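Local coordinates for protein O-phospho-L-seryl-tRNA:Cys-tRNA synthase (Methanocaldococcus jannaschii DSM 2661, PDB 5X6B) that probably converts O-phosphoserine on tRNA(Cys) to cysteine, giving Cys-tRNA, with pyridoxal phosphate bound to a lysine, at residues I66-A71 / M304-H309; M113-P118 / F268-S273; L199-G204 / L228-T233; G207-A212 / P343-L348; K315-E320 / S393-E398. One frame throughout, in Å; residues are numbered along the deposited sequence.

Overall arrangement
Contact 3 lies deepest of the five, and its N229 is hydrogen-bonded to the pyridoxal phosphate carried by the modified lysine at position 255. Contact 4 touches it, with centres about 9 Å apart: D203 OD1 meets N208 N at 2.8 Å and Y232 O meets H346 NE2 at 2.9 Å, both probable hydrogen bonds. Contact 4 in turn touches contact 5, centres about 14 Å apart, D347 OD1 meeting S393 OG and its carboxylate packing on W317 and Y395. Contact 2 belongs to the same sheet as contact 3, centres about 18 Å apart, and comes nearest to the bound nucleic acid, about 15 Å between nearest atoms. Contact 1 lies about 16 Å from contact 5 between centres, beside the second subunit.

Contact 1: residues I66-A71 / M304-H309; sequences ILPKEA and MASFPH
Two torsions bring S306 and H309 up to P68. OG of S306 stands anti to the carbonyl carbon (chi1 -60°), which places it 3.2 Å from P68 CD, while CG of H309 stands anti to the backbone N (chi1 168°) and turns the imidazole face to the proline. There the CB of P68 lies over one ring face, and P68 CG comes to 3.9 Å from H309 CD2. The serine oxygen is a packing partner here: it hydrogen-bonds instead with the carbonyl oxygens of A258 and T302, between which its one proton must be shared or chosen. P68 is the N-cap residue of helix 69-77, so the first turn of that helix is set against the junction between helices 298-305 and 307-314. Beyond the proline the fit is between small residues, A71 CB meeting A305 CB at 3.9 Å; the same A305 methyl lies 3.6 Å from A71 CA, letting the two backbones come close. Replacing P68 by a glycine would probably open a gap beside S306 and set the H309 imidazole free to turn, since the pyrrolidine ring packs on both. On the far side of the junction, F307 meets Y44 of the second subunit edge-to-face.

Contact 2: residues M113-P118 / F268-S273; sequences MDCARP and FSEEFS
This is the antiparallel border of the large mixed sheet, where strand 115-119, outermost within the chain, pairs with strand 264-268. The sheet, in which strand 264-268 runs against both its neighbours, is that of fold type I pyridoxal phosphate enzymes. C115 and F268 form an antiparallel hydrogen-bonded pair: C115 N gives to F268 O at 2.8 Å, and F268 N returns a bond to C115 O at 3.0 Å. Their side chains share one face of the sheet. CG of F268 sits between its backbone N and carbonyl carbon (chi1 55°), a torsion that leans the ring back over the neighbouring strand. C115 CB then lies over a ring face, 3.7 Å from its centroid, in a CH-pi contact, and C115 SG stands obliquely to the same ring, a sulfur-aromatic contact. R117 CG comes up to the ring edge, 3.7 Å from F268 CE2. The guanidinium group goes elsewhere, NH1 to A116 O of its own strand and NH2 to E287 in a salt bridge. Where strand 264-268 gives way to the 3-10 segment 270-271, D114, just ahead of strand 115-119, reaches across, its OD1 in a salt bridge with K242. D114 OD2 accepts from E270 N at 3.1 Å, with an N-H...O angle of 171° and the donor on the anti side of the carboxylate.

Contact 3: residues L199-G204 / L228-T233; sequences LTHVDG and LNCAYT
The H201 imidazole packs against L228 and the loop that follows strand 226-229. L228 CD2 stands over one face, 4.2 Å from the ring centroid in a CH-pi contact, while T233 OG1 and C230 SG approach obliquely. With chi1 at -160°, H201 CG points opposite its own N, which carries the ring to L228 and T233. H201 ND1 and T233 OG1 are hydrogen-bonded at 3.3 Å, either being a possible donor. The Y232 ring is met obliquely by G204 CA. Strands 194-200 and 226-229 run parallel, the two strands of a beta-alpha-beta crossover through helix 212-221. N229 N gives to L199 O at 2.9 Å, and H201 N to N229 O at 3.1 Å. L199 and L228 lie side by side on the face covered by that helix, whereas T200 and N229 point together to the other. Past the strand ends, V202 CG2 packs on T233 CG2 at 3.5 Å. Both amide atoms of N229 have partners. In an Asx turn OD1 accepts from A231 N, which stands above the carbonyl plane, and ND2 is hydrogen-bonded to N1, the pyridine nitrogen of the pyridoxal phosphate on the modified lysine at position 255. Together these bonds are likely to favour the orientation that presents ND2 to the cofactor.

Contact 4: residues G207-A212 / P343-L348; sequences GNLNDA and PKEHDL
A buried loop-to-loop contact joins G207 and L209 to K344, E345, H346 and L348, and its one hydrogen bond across the loops is a weak one, from the K344 ammonium to a backbone carbonyl. K344 bends at chi2 and again at chi3 (-57° and -59°), curling its chain back on its own loop. This fold of the chain brings NZ to L348 O at 2.8 Å, nearly straight onto the carbonyl, and lets it make a weak bond of 3.1 Å to G207 O. The same G207 oxygen lies 3.2 Å from H346 CB. G207 has a positive phi of 72°, a backbone shape that favours glycine, and a side chain there would head into the opposing loop. One loop leads from strand 194-200 into helix 212-221 of the crossover; the other connects strands 337-338 and 349-352 of the small antiparallel sheet, so the contact ties the large sheet to that second one. A methionine in place of K344 would probably leave the L348 carbonyl without this donor and remove the weak link to G207. The H346 imidazole is held at both nitrogens, ND1 accepting from L348 N at 3.0 Å and NE2 bonded to Y232 O. Farther along, the L209 and E345 side chains pass at a slant, CD2 of L209 lying 4.1 Å from CB of E345, while the E345 carboxylate turns to R325.

Contact 5: residues K315-E320 / S393-E398; sequences KKWDEE and SVYGLE
E320, in the first turn of helix 317-331, meets Y395 and G396 at the middle of the type II beta turn V394-L397, which follows strand 389-392 and leads toward helix 399-415. Hydrogen bonding is the first kind of interaction. E320 OE1 accepts from G396 N at 2.8 Å along an almost straight N-H...O line of 171°, although the donor stands above the carboxylate plane. G396 occupies the turn position where a positive phi is expected, and L397 N closes the turn onto V394 O. The other carboxylate oxygen, OE2, forms a salt bridge with K323, whose NZ also reaches L397 O, so one lysine links the helix to the end of the turn. Overlapping the start of the beta turn, an ST turn has S393 OG accepting from Y395 N, and D347 bonds to the same hydroxyl. Packing is the second kind. CG of Y395 lies anti to its backbone N (chi1 -178°), which extends the phenol toward the helix. There E320 crosses it at about a right angle, CG lying 3.4 Å from Y395 CE1 and OE1 standing over one ring face. The carboxylate oxygen over the ring may be partly offset by R236, which makes a cation-pi contact with the same tyrosine. W317 completes the packing: Y395 CE1 comes in at the edge of the indole, in its plane, 3.7 Å from W317 CZ3.

Contact 1: residues I66-A71 / M304-H309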
# COMPACT_ATOMS: atom_id res chain seq x y z
N ILE B 66 4.40 5.06 -10.06
CA ILE B 66 5.68 5.07 -9.36
C ILE B 66 5.49 5.71 -7.99
O ILE B 66 4.89 6.78 -7.87
CB ILE B 66 6.75 5.82 -10.15
CG1 ILE B 66 6.94 5.19 -11.53
CG2 ILE B 66 8.06 5.85 -9.39
CD1 ILE B 66 7.42 3.75 -11.47
N LEU B 67 5.97 5.05 -6.94
CA LEU B 67 5.77 5.55 -5.59
C LEU B 67 6.76 6.64 -5.22
O LEU B 67 7.96 6.48 -5.41
CB LEU B 67 5.85 4.41 -4.57
CG LEU B 67 4.50 3.86 -4.11
CD1 LEU B 67 3.79 3.14 -5.24
CD2 LEU B 67 4.68 2.95 -2.90
N PRO B 68 6.24 7.77 -4.72
CA PRO B 68 7.07 8.84 -4.16
C PRO B 68 7.54 8.46 -2.76
O PRO B 68 6.92 7.61 -2.12
CB PRO B 68 6.11 10.03 -4.12
CG PRO B 68 4.76 9.40 -3.93
CD PRO B 68 4.81 8.09 -4.67
N LYS B 69 8.62 9.08 -2.29
CA LYS B 69 9.25 8.69 -1.03
C LYS B 69 8.30 8.79 0.16
O LYS B 69 8.42 8.02 1.11
CB LYS B 69 10.51 9.53 -0.78
CG LYS B 69 10.28 11.03 -0.76
CD LYS B 69 11.57 11.76 -0.43
CE LYS B 69 11.37 13.27 -0.40
NZ LYS B 69 10.92 13.77 -1.72
N GLU B 70 7.36 9.73 0.11
CA GLU B 70 6.36 9.87 1.16
C GLU B 70 5.56 8.58 1.32
O GLU B 70 5.25 8.16 2.44
CB GLU B 70 5.40 11.03 0.86
CG GLU B 70 6.07 12.39 0.71
CD GLU B 70 6.56 12.66 -0.70
OE1 GLU B 70 6.51 11.73 -1.53
OE2 GLU B 70 7.00 13.79 -0.97
N ALA B 71 5.24 7.95 0.20
CA ALA B 71 4.44 6.74 0.22
C ALA B 71 5.26 5.54 0.66
O ALA B 71 4.75 4.66 1.36
CB ALA B 71 3.82 6.49 -1.16
N MET B 304 -3.26 7.57 0.03
CA MET B 304 -3.33 8.73 0.91
C MET B 304 -1.97 9.43 1.03
O MET B 304 -1.90 10.66 1.15
CB MET B 304 -3.83 8.33 2.30
CG MET B 304 -5.30 7.93 2.35
SD MET B 304 -5.86 7.60 4.04
CE MET B 304 -5.03 6.05 4.37
N ALA B 305 -0.90 8.65 1.00
CA ALA B 305 0.44 9.20 1.14
C ALA B 305 0.91 9.92 -0.13
O ALA B 305 1.53 10.98 -0.06
CB ALA B 305 1.42 8.11 1.52
N SER B 306 0.60 9.34 -1.29
CA SER B 306 0.97 9.94 -2.56
C SER B 306 0.05 11.09 -2.95
O SER B 306 0.29 11.77 -3.95
CB SER B 306 0.97 8.89 -3.67
OG SER B 306 1.89 7.86 -3.39
N PHE B 307 -1.01 11.30 -2.18
CA PHE B 307 -2.05 12.24 -2.56
C PHE B 307 -1.54 13.69 -2.72
O PHE B 307 -1.84 14.32 -3.73
CB PHE B 307 -3.22 12.18 -1.57
CG PHE B 307 -4.37 13.06 -1.95
CD1 PHE B 307 -5.03 12.87 -3.15
CD2 PHE B 307 -4.81 14.05 -1.10
CE1 PHE B 307 -6.10 13.68 -3.51
CE2 PHE B 307 -5.88 14.86 -1.44
CZ PHE B 307 -6.52 14.68 -2.65
N PRO B 308 -0.78 14.21 -1.73
CA PRO B 308 -0.27 15.58 -1.95
C PRO B 308 0.65 15.70 -3.16
O PRO B 308 0.60 16.70 -3.87
CB PRO B 308 0.50 15.87 -0.65
CG PRO B 308 -0.11 14.97 0.36
CD PRO B 308 -0.44 13.71 -0.39
N HIS B 309 1.47 14.68 -3.39
CA HIS B 309 2.32 14.64 -4.58
C HIS B 309 1.48 14.59 -5.86
O HIS B 309 1.87 15.14 -6.88
CB HIS B 309 3.26 13.44 -4.52
CG HIS B 309 3.96 13.15 -5.81
ND1 HIS B 309 4.87 14.02 -6.37
CD2 HIS B 309 3.88 12.09 -6.65
CE1 HIS B 309 5.33 13.50 -7.51
NE2 HIS B 309 4.74 12.33 -7.70

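Contact 2: residues M113-P118 / F268-S273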
# COMPACT_ATOMS: atom_id res chain seq x y z
N MET B 113 -16.92 15.86 -7.19
CA MET B 113 -18.07 14.96 -7.15
C MET B 113 -18.65 14.97 -5.74
O MET B 113 -18.00 15.43 -4.80
CB MET B 113 -17.67 13.54 -7.58
CG MET B 113 -17.17 13.43 -9.01
SD MET B 113 -18.46 13.62 -10.26
CE MET B 113 -19.41 12.13 -10.00
N ASP B 114 -19.87 14.47 -5.60
CA ASP B 114 -20.56 14.51 -4.31
C ASP B 114 -19.96 13.52 -3.31
O ASP B 114 -19.73 13.86 -2.15
CB ASP B 114 -22.05 14.21 -4.49
CG ASP B 114 -22.80 15.36 -5.16
OD1 ASP B 114 -22.37 16.53 -5.00
OD2 ASP B 114 -23.81 15.09 -5.83
N CYS B 115 -19.71 12.30 -3.77
CA CYS B 115 -19.28 11.22 -2.89
C CYS B 115 -18.14 10.44 -3.52
O CYS B 115 -17.88 10.56 -4.72
CB CYS B 115 -20.44 10.28 -2.58
SG CYS B 115 -22.02 11.09 -2.25
N ALA B 116 -17.47 9.62 -2.71
CA ALA B 116 -16.39 8.76 -3.20
C ALA B 116 -16.25 7.51 -2.35
O ALA B 116 -16.57 7.52 -1.16
CB ALA B 116 -15.08 9.53 -3.23
N ARG B 117 -15.79 6.42 -2.96
CA ARG B 117 -15.53 5.18 -2.24
C ARG B 117 -14.24 4.53 -2.73
O ARG B 117 -13.94 4.58 -3.92
CB ARG B 117 -16.70 4.20 -2.39
CG ARG B 117 -17.94 4.54 -1.59
CD ARG B 117 -17.69 4.44 -0.09
NE ARG B 117 -18.90 4.67 0.70
CZ ARG B 117 -19.28 5.85 1.17
NH1 ARG B 117 -18.57 6.94 0.93
NH2 ARG B 117 -20.39 5.95 1.89
N PRO B 118 -13.48 3.93 -1.81
CA PRO B 118 -12.26 3.20 -2.18
C PRO B 118 -12.58 1.87 -2.83
O PRO B 118 -13.51 1.19 -2.40
CB PRO B 118 -11.55 3.01 -0.85
CG PRO B 118 -12.65 2.98 0.15
CD PRO B 118 -13.68 3.95 -0.36
N PHE B 268 -19.18 9.44 -7.13
CA PHE B 268 -20.57 9.41 -7.59
C PHE B 268 -21.43 10.50 -6.96
O PHE B 268 -21.12 11.01 -5.88
CB PHE B 268 -21.19 8.04 -7.33
CG PHE B 268 -21.10 7.59 -5.89
CD1 PHE B 268 -22.11 7.89 -4.99
CD2 PHE B 268 -20.01 6.85 -5.44
CE1 PHE B 268 -22.03 7.48 -3.67
CE2 PHE B 268 -19.93 6.44 -4.12
CZ PHE B 268 -20.94 6.75 -3.24
N SER B 269 -22.51 10.85 -7.64
CA SER B 269 -23.44 11.87 -7.17
C SER B 269 -24.34 11.35 -6.06
O SER B 269 -24.60 10.15 -5.98
CB SER B 269 -24.29 12.38 -8.33
OG SER B 269 -25.10 11.34 -8.86
N GLU B 270 -24.82 12.26 -5.22
CA GLU B 270 -25.75 11.92 -4.14
C GLU B 270 -26.97 11.17 -4.66
O GLU B 270 -27.55 10.34 -3.95
CB GLU B 270 -26.18 13.19 -3.39
CG GLU B 270 -27.20 12.96 -2.27
CD GLU B 270 -26.63 12.19 -1.09
OE1 GLU B 270 -25.40 12.00 -1.03
OE2 GLU B 270 -27.42 11.78 -0.21
N GLU B 271 -27.36 11.47 -5.90
CA GLU B 271 -28.52 10.85 -6.53
C GLU B 271 -28.41 9.33 -6.54
O GLU B 271 -29.41 8.63 -6.35
CB GLU B 271 -28.68 11.38 -7.96
CG GLU B 271 -29.87 10.82 -8.71
CD GLU B 271 -29.97 11.36 -10.13
OE1 GLU B 271 -29.14 12.22 -10.50
OE2 GLU B 271 -30.88 10.94 -10.87
N PHE B 272 -27.21 8.81 -6.76
CA PHE B 272 -27.01 7.37 -6.84
C PHE B 272 -26.36 6.79 -5.58
O PHE B 272 -25.92 5.64 -5.58
CB PHE B 272 -26.15 7.02 -8.05
CG PHE B 272 -26.77 7.38 -9.37
CD1 PHE B 272 -27.55 6.46 -10.05
CD2 PHE B 272 -26.57 8.63 -9.93
CE1 PHE B 272 -28.12 6.78 -11.27
CE2 PHE B 272 -27.14 8.96 -11.14
CZ PHE B 272 -27.91 8.04 -11.82
N SER B 273 -26.30 7.58 -4.52
CA SER B 273 -25.66 7.15 -3.28
C SER B 273 -26.34 5.93 -2.67
O SER B 273 -25.67 4.98 -2.25
CB SER B 273 -25.64 8.30 -2.27
OG SER B 273 -25.04 7.91 -1.05

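Contact 3: residues L199-G204 / L228-T233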
# COMPACT_ATOMS: atom_id res chain seq x y z
N LEU B 199 -17.83 6.22 -20.99
CA LEU B 199 -16.82 6.83 -21.84
C LEU B 199 -15.41 6.63 -21.28
O LEU B 199 -15.10 7.09 -20.18
CB LEU B 199 -17.09 8.33 -22.03
CG LEU B 199 -16.02 9.10 -22.81
CD1 LEU B 199 -15.86 8.55 -24.22
CD2 LEU B 199 -16.32 10.59 -22.83
N THR B 200 -14.57 5.94 -22.04
CA THR B 200 -13.16 5.81 -21.68
C THR B 200 -12.49 7.15 -21.91
O THR B 200 -12.19 7.51 -23.06
CB THR B 200 -12.47 4.72 -22.51
OG1 THR B 200 -13.16 3.48 -22.34
CG2 THR B 200 -11.04 4.54 -22.05
N HIS B 201 -12.26 7.89 -20.83
CA HIS B 201 -11.78 9.28 -20.92
C HIS B 201 -10.48 9.39 -21.70
O HIS B 201 -10.32 10.30 -22.53
CB HIS B 201 -11.61 9.87 -19.53
CG HIS B 201 -11.60 11.37 -19.52
ND1 HIS B 201 -11.37 12.10 -18.37
CD2 HIS B 201 -11.78 12.27 -20.51
CE1 HIS B 201 -11.42 13.39 -18.66
NE2 HIS B 201 -11.67 13.52 -19.95
N VAL B 202 -9.55 8.48 -21.43
CA VAL B 202 -8.38 8.27 -22.27
C VAL B 202 -8.22 6.77 -22.48
O VAL B 202 -8.07 6.02 -21.52
CB VAL B 202 -7.09 8.88 -21.66
CG1 VAL B 202 -5.85 8.31 -22.33
CG2 VAL B 202 -7.09 10.39 -21.80
N ASP B 203 -8.28 6.33 -23.73
CA ASP B 203 -8.09 4.91 -24.02
C ASP B 203 -6.65 4.50 -23.78
O ASP B 203 -5.75 5.34 -23.80
CB ASP B 203 -8.48 4.57 -25.46
CG ASP B 203 -7.69 5.36 -26.47
OD1 ASP B 203 -7.65 6.61 -26.38
OD2 ASP B 203 -7.06 4.71 -27.34
N GLY B 204 -6.44 3.21 -23.58
CA GLY B 204 -5.13 2.68 -23.26
C GLY B 204 -4.39 2.09 -24.44
O GLY B 204 -3.38 1.41 -24.28
N LEU B 228 -17.87 7.92 -16.36
CA LEU B 228 -16.64 8.32 -17.04
C LEU B 228 -15.45 7.53 -16.51
O LEU B 228 -15.09 7.65 -15.33
CB LEU B 228 -16.40 9.83 -16.88
CG LEU B 228 -15.17 10.44 -17.55
CD1 LEU B 228 -15.20 10.24 -19.06
CD2 LEU B 228 -15.07 11.91 -17.20
N ASN B 229 -14.87 6.69 -17.36
CA ASN B 229 -13.70 5.91 -16.95
C ASN B 229 -12.45 6.77 -16.91
O ASN B 229 -11.76 6.94 -17.91
CB ASN B 229 -13.47 4.73 -17.90
CG ASN B 229 -12.31 3.86 -17.46
OD1 ASN B 229 -11.81 3.98 -16.35
ND2 ASN B 229 -11.87 2.97 -18.35
N CYS B 230 -12.16 7.30 -15.73
CA CYS B 230 -11.03 8.19 -15.57
C CYS B 230 -9.75 7.47 -15.16
O CYS B 230 -8.83 8.08 -14.61
CB CYS B 230 -11.37 9.27 -14.56
SG CYS B 230 -12.53 10.47 -15.20
N ALA B 231 -9.70 6.17 -15.41
CA ALA B 231 -8.43 5.48 -15.43
C ALA B 231 -7.60 6.21 -16.46
O ALA B 231 -8.12 6.52 -17.54
CB ALA B 231 -8.60 4.01 -15.78
N TYR B 232 -6.35 6.51 -16.13
CA TYR B 232 -5.42 7.23 -17.01
C TYR B 232 -5.65 8.73 -17.13
O TYR B 232 -4.92 9.39 -17.87
CB TYR B 232 -5.42 6.66 -18.44
CG TYR B 232 -4.33 5.68 -18.74
CD1 TYR B 232 -3.04 5.85 -18.24
CD2 TYR B 232 -4.57 4.59 -19.58
CE1 TYR B 232 -2.04 4.95 -18.53
CE2 TYR B 232 -3.57 3.69 -19.88
CZ TYR B 232 -2.31 3.87 -19.36
OH TYR B 232 -1.32 2.97 -19.66
N THR B 233 -6.63 9.29 -16.42
CA THR B 233 -6.72 10.75 -16.37
C THR B 233 -6.66 11.30 -14.95
O THR B 233 -5.94 12.27 -14.70
CB THR B 233 -8.01 11.30 -17.03
OG1 THR B 233 -9.16 10.73 -16.40
CG2 THR B 233 -8.02 10.98 -18.51

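Contact 4: residues G207-A212 / P343-L348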
# COMPACT_ATOMS: atom_id res chain seq x y z
N GLY B 207 -4.17 6.57 -26.30
CA GLY B 207 -4.00 7.67 -25.38
C GLY B 207 -4.68 8.94 -25.87
O GLY B 207 -4.16 10.04 -25.69
N ASN B 208 -5.84 8.77 -26.50
CA ASN B 208 -6.63 9.91 -26.96
C ASN B 208 -7.53 10.45 -25.86
O ASN B 208 -8.31 9.71 -25.26
CB ASN B 208 -7.48 9.52 -28.17
CG ASN B 208 -6.66 9.26 -29.40
OD1 ASN B 208 -5.57 9.81 -29.57
ND2 ASN B 208 -7.17 8.40 -30.28
N LEU B 209 -7.43 11.75 -25.61
CA LEU B 209 -8.34 12.42 -24.70
C LEU B 209 -9.69 12.63 -25.40
O LEU B 209 -9.75 12.70 -26.63
CB LEU B 209 -7.73 13.75 -24.24
CG LEU B 209 -8.49 14.61 -23.23
CD1 LEU B 209 -8.83 13.82 -21.98
CD2 LEU B 209 -7.65 15.83 -22.88
N ASN B 210 -10.76 12.72 -24.62
CA ASN B 210 -12.09 12.90 -25.18
C ASN B 210 -12.86 13.99 -24.45
O ASN B 210 -12.74 14.12 -23.23
CB ASN B 210 -12.87 11.57 -25.14
CG ASN B 210 -12.27 10.51 -26.05
OD1 ASN B 210 -11.73 9.51 -25.58
ND2 ASN B 210 -12.37 10.72 -27.36
N ASP B 211 -13.64 14.77 -25.18
CA ASP B 211 -14.45 15.83 -24.57
C ASP B 211 -15.63 15.23 -23.82
O ASP B 211 -16.72 15.08 -24.38
CB ASP B 211 -14.93 16.82 -25.63
CG ASP B 211 -15.55 18.07 -25.02
OD1 ASP B 211 -15.41 18.26 -23.80
OD2 ASP B 211 -16.16 18.86 -25.77
N ALA B 212 -15.41 14.90 -22.55
CA ALA B 212 -16.40 14.19 -21.74
C ALA B 212 -17.72 14.93 -21.59
O ALA B 212 -18.76 14.31 -21.37
CB ALA B 212 -15.81 13.88 -20.36
N PRO B 343 -1.90 17.01 -31.83
CA PRO B 343 -0.77 16.58 -31.00
C PRO B 343 -1.23 15.86 -29.74
O PRO B 343 -2.40 15.95 -29.37
CB PRO B 343 -0.08 17.89 -30.66
CG PRO B 343 -1.21 18.86 -30.58
CD PRO B 343 -2.19 18.44 -31.64
N LYS B 344 -0.31 15.16 -29.08
CA LYS B 344 -0.64 14.41 -27.87
C LYS B 344 -1.18 15.31 -26.77
O LYS B 344 -0.58 16.32 -26.43
CB LYS B 344 0.59 13.65 -27.35
CG LYS B 344 1.03 12.49 -28.22
CD LYS B 344 -0.08 11.47 -28.43
CE LYS B 344 -0.60 10.89 -27.13
NZ LYS B 344 -1.61 9.82 -27.37
N GLU B 345 -2.34 14.93 -26.23
CA GLU B 345 -2.87 15.58 -25.04
C GLU B 345 -2.84 14.56 -23.90
O GLU B 345 -3.55 14.69 -22.91
CB GLU B 345 -4.28 16.11 -25.27
CG GLU B 345 -4.35 17.61 -25.54
CD GLU B 345 -3.80 18.46 -24.40
OE1 GLU B 345 -4.05 18.12 -23.23
OE2 GLU B 345 -3.10 19.45 -24.69
N HIS B 346 -1.99 13.55 -24.07
CA HIS B 346 -1.74 12.54 -23.05
C HIS B 346 -0.34 11.98 -23.26
O HIS B 346 0.24 12.15 -24.33
CB HIS B 346 -2.79 11.42 -23.12
CG HIS B 346 -2.74 10.47 -21.96
ND1 HIS B 346 -2.06 9.27 -22.01
CD2 HIS B 346 -3.32 10.53 -20.74
CE1 HIS B 346 -2.21 8.64 -20.86
NE2 HIS B 346 -2.97 9.37 -20.07
N ASP B 347 0.20 11.31 -22.25
CA ASP B 347 1.58 10.84 -22.28
C ASP B 347 1.75 9.46 -22.92
O ASP B 347 2.87 9.05 -23.24
CB ASP B 347 2.14 10.83 -20.86
CG ASP B 347 1.28 10.02 -19.91
OD1 ASP B 347 1.28 8.78 -20.03
OD2 ASP B 347 0.56 10.62 -19.09
N LEU B 348 0.65 8.74 -23.10
CA LEU B 348 0.73 7.42 -23.72
C LEU B 348 0.92 7.58 -25.22
O LEU B 348 0.04 8.09 -25.91
CB LEU B 348 -0.53 6.60 -23.41
CG LEU B 348 -0.51 5.07 -23.59
CD1 LEU B 348 -1.75 4.46 -22.98
CD2 LEU B 348 -0.37 4.63 -25.05

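Contact 5: residues K315-E320 / S393-E398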
# COMPACT_ATOMS: atom_id res chain seq x y z
N LYS B 315 -1.24 19.83 -11.50
CA LYS B 315 -1.05 21.25 -11.80
C LYS B 315 0.11 21.45 -12.77
O LYS B 315 0.28 22.53 -13.32
CB LYS B 315 -0.80 22.05 -10.51
CG LYS B 315 -1.98 22.09 -9.55
CD LYS B 315 -1.64 22.87 -8.28
CE LYS B 315 -2.83 22.90 -7.32
NZ LYS B 315 -2.50 23.54 -6.02
N LYS B 316 0.89 20.40 -12.97
CA LYS B 316 2.07 20.46 -13.83
C LYS B 316 1.95 19.48 -14.98
O LYS B 316 2.95 19.04 -15.54
CB LYS B 316 3.34 20.18 -13.03
CG LYS B 316 3.59 21.19 -11.94
CD LYS B 316 4.86 20.85 -11.18
CE LYS B 316 5.19 21.92 -10.15
NZ LYS B 316 6.37 21.52 -9.33
N TRP B 317 0.71 19.16 -15.34
CA TRP B 317 0.42 18.22 -16.41
C TRP B 317 1.00 18.67 -17.75
O TRP B 317 1.35 17.85 -18.60
CB TRP B 317 -1.10 18.03 -16.50
CG TRP B 317 -1.57 17.28 -17.71
CD1 TRP B 317 -2.40 17.74 -18.68
CD2 TRP B 317 -1.25 15.93 -18.07
NE1 TRP B 317 -2.62 16.77 -19.63
CE2 TRP B 317 -1.92 15.64 -19.27
CE3 TRP B 317 -0.45 14.93 -17.49
CZ2 TRP B 317 -1.83 14.41 -19.91
CZ3 TRP B 317 -0.36 13.71 -18.12
CH2 TRP B 317 -1.05 13.46 -19.32
N ASP B 318 1.11 19.99 -17.93
CA ASP B 318 1.63 20.52 -19.19
C ASP B 318 3.11 20.18 -19.37
O ASP B 318 3.57 19.97 -20.50
CB ASP B 318 1.42 22.03 -19.27
CG ASP B 318 -0.03 22.40 -19.55
OD1 ASP B 318 -0.76 21.58 -20.14
OD2 ASP B 318 -0.43 23.53 -19.19
N GLU B 319 3.85 20.10 -18.27
CA GLU B 319 5.27 19.76 -18.34
C GLU B 319 5.48 18.33 -18.82
O GLU B 319 6.44 18.04 -19.53
CB GLU B 319 5.92 19.98 -16.97
CG GLU B 319 5.80 21.42 -16.48
CD GLU B 319 6.32 21.62 -15.07
OE1 GLU B 319 6.74 20.62 -14.44
OE2 GLU B 319 6.28 22.77 -14.59
N GLU B 320 4.58 17.43 -18.44
CA GLU B 320 4.68 16.04 -18.87
C GLU B 320 4.28 15.90 -20.34
O GLU B 320 4.82 15.06 -21.06
CB GLU B 320 3.81 15.14 -17.99
CG GLU B 320 4.03 15.32 -16.49
CD GLU B 320 5.41 14.86 -16.04
OE1 GLU B 320 5.93 13.85 -16.58
OE2 GLU B 320 5.98 15.52 -15.15
N SER B 393 5.66 5.55 -22.61
CA SER B 393 5.36 6.79 -21.94
C SER B 393 6.61 7.21 -21.18
O SER B 393 7.33 6.36 -20.64
CB SER B 393 4.16 6.64 -21.01
OG SER B 393 3.84 7.87 -20.37
N VAL B 394 6.90 8.50 -21.16
CA VAL B 394 8.03 9.01 -20.41
C VAL B 394 7.50 9.85 -19.27
O VAL B 394 8.23 10.64 -18.66
CB VAL B 394 9.01 9.84 -21.28
CG1 VAL B 394 9.55 8.98 -22.42
CG2 VAL B 394 8.34 11.11 -21.80
N TYR B 395 6.22 9.68 -18.98
CA TYR B 395 5.59 10.37 -17.86
C TYR B 395 6.38 10.16 -16.58
O TYR B 395 6.78 9.04 -16.26
CB TYR B 395 4.15 9.92 -17.66
CG TYR B 395 3.46 10.65 -16.53
CD1 TYR B 395 2.78 11.84 -16.77
CD2 TYR B 395 3.52 10.18 -15.23
CE1 TYR B 395 2.17 12.53 -15.74
CE2 TYR B 395 2.91 10.87 -14.19
CZ TYR B 395 2.24 12.04 -14.46
OH TYR B 395 1.62 12.72 -13.44
N GLY B 396 6.59 11.24 -15.83
CA GLY B 396 7.24 11.14 -14.54
C GLY B 396 8.75 11.04 -14.61
O GLY B 396 9.43 11.14 -13.58
N LEU B 397 9.30 10.83 -15.81
CA LEU B 397 10.75 10.79 -15.97
C LEU B 397 11.38 12.17 -15.85
O LEU B 397 10.77 13.18 -16.20
CB LEU B 397 11.12 10.18 -17.32
CG LEU B 397 10.94 8.68 -17.48
CD1 LEU B 397 11.36 8.24 -18.88
CD2 LEU B 397 11.75 7.95 -16.43
N GLU B 398 12.61 12.21 -15.33
CA GLU B 398 13.41 13.43 -15.37
C GLU B 398 13.75 13.73 -16.83
O GLU B 398 13.83 12.82 -17.66
CB GLU B 398 14.68 13.28 -14.54
CG GLU B 398 14.46 12.91 -13.07
CD GLU B 398 13.88 14.05 -12.25
OE1 GLU B 398 14.32 15.20 -12.44
OE2 GLU B 398 12.99 13.79 -11.41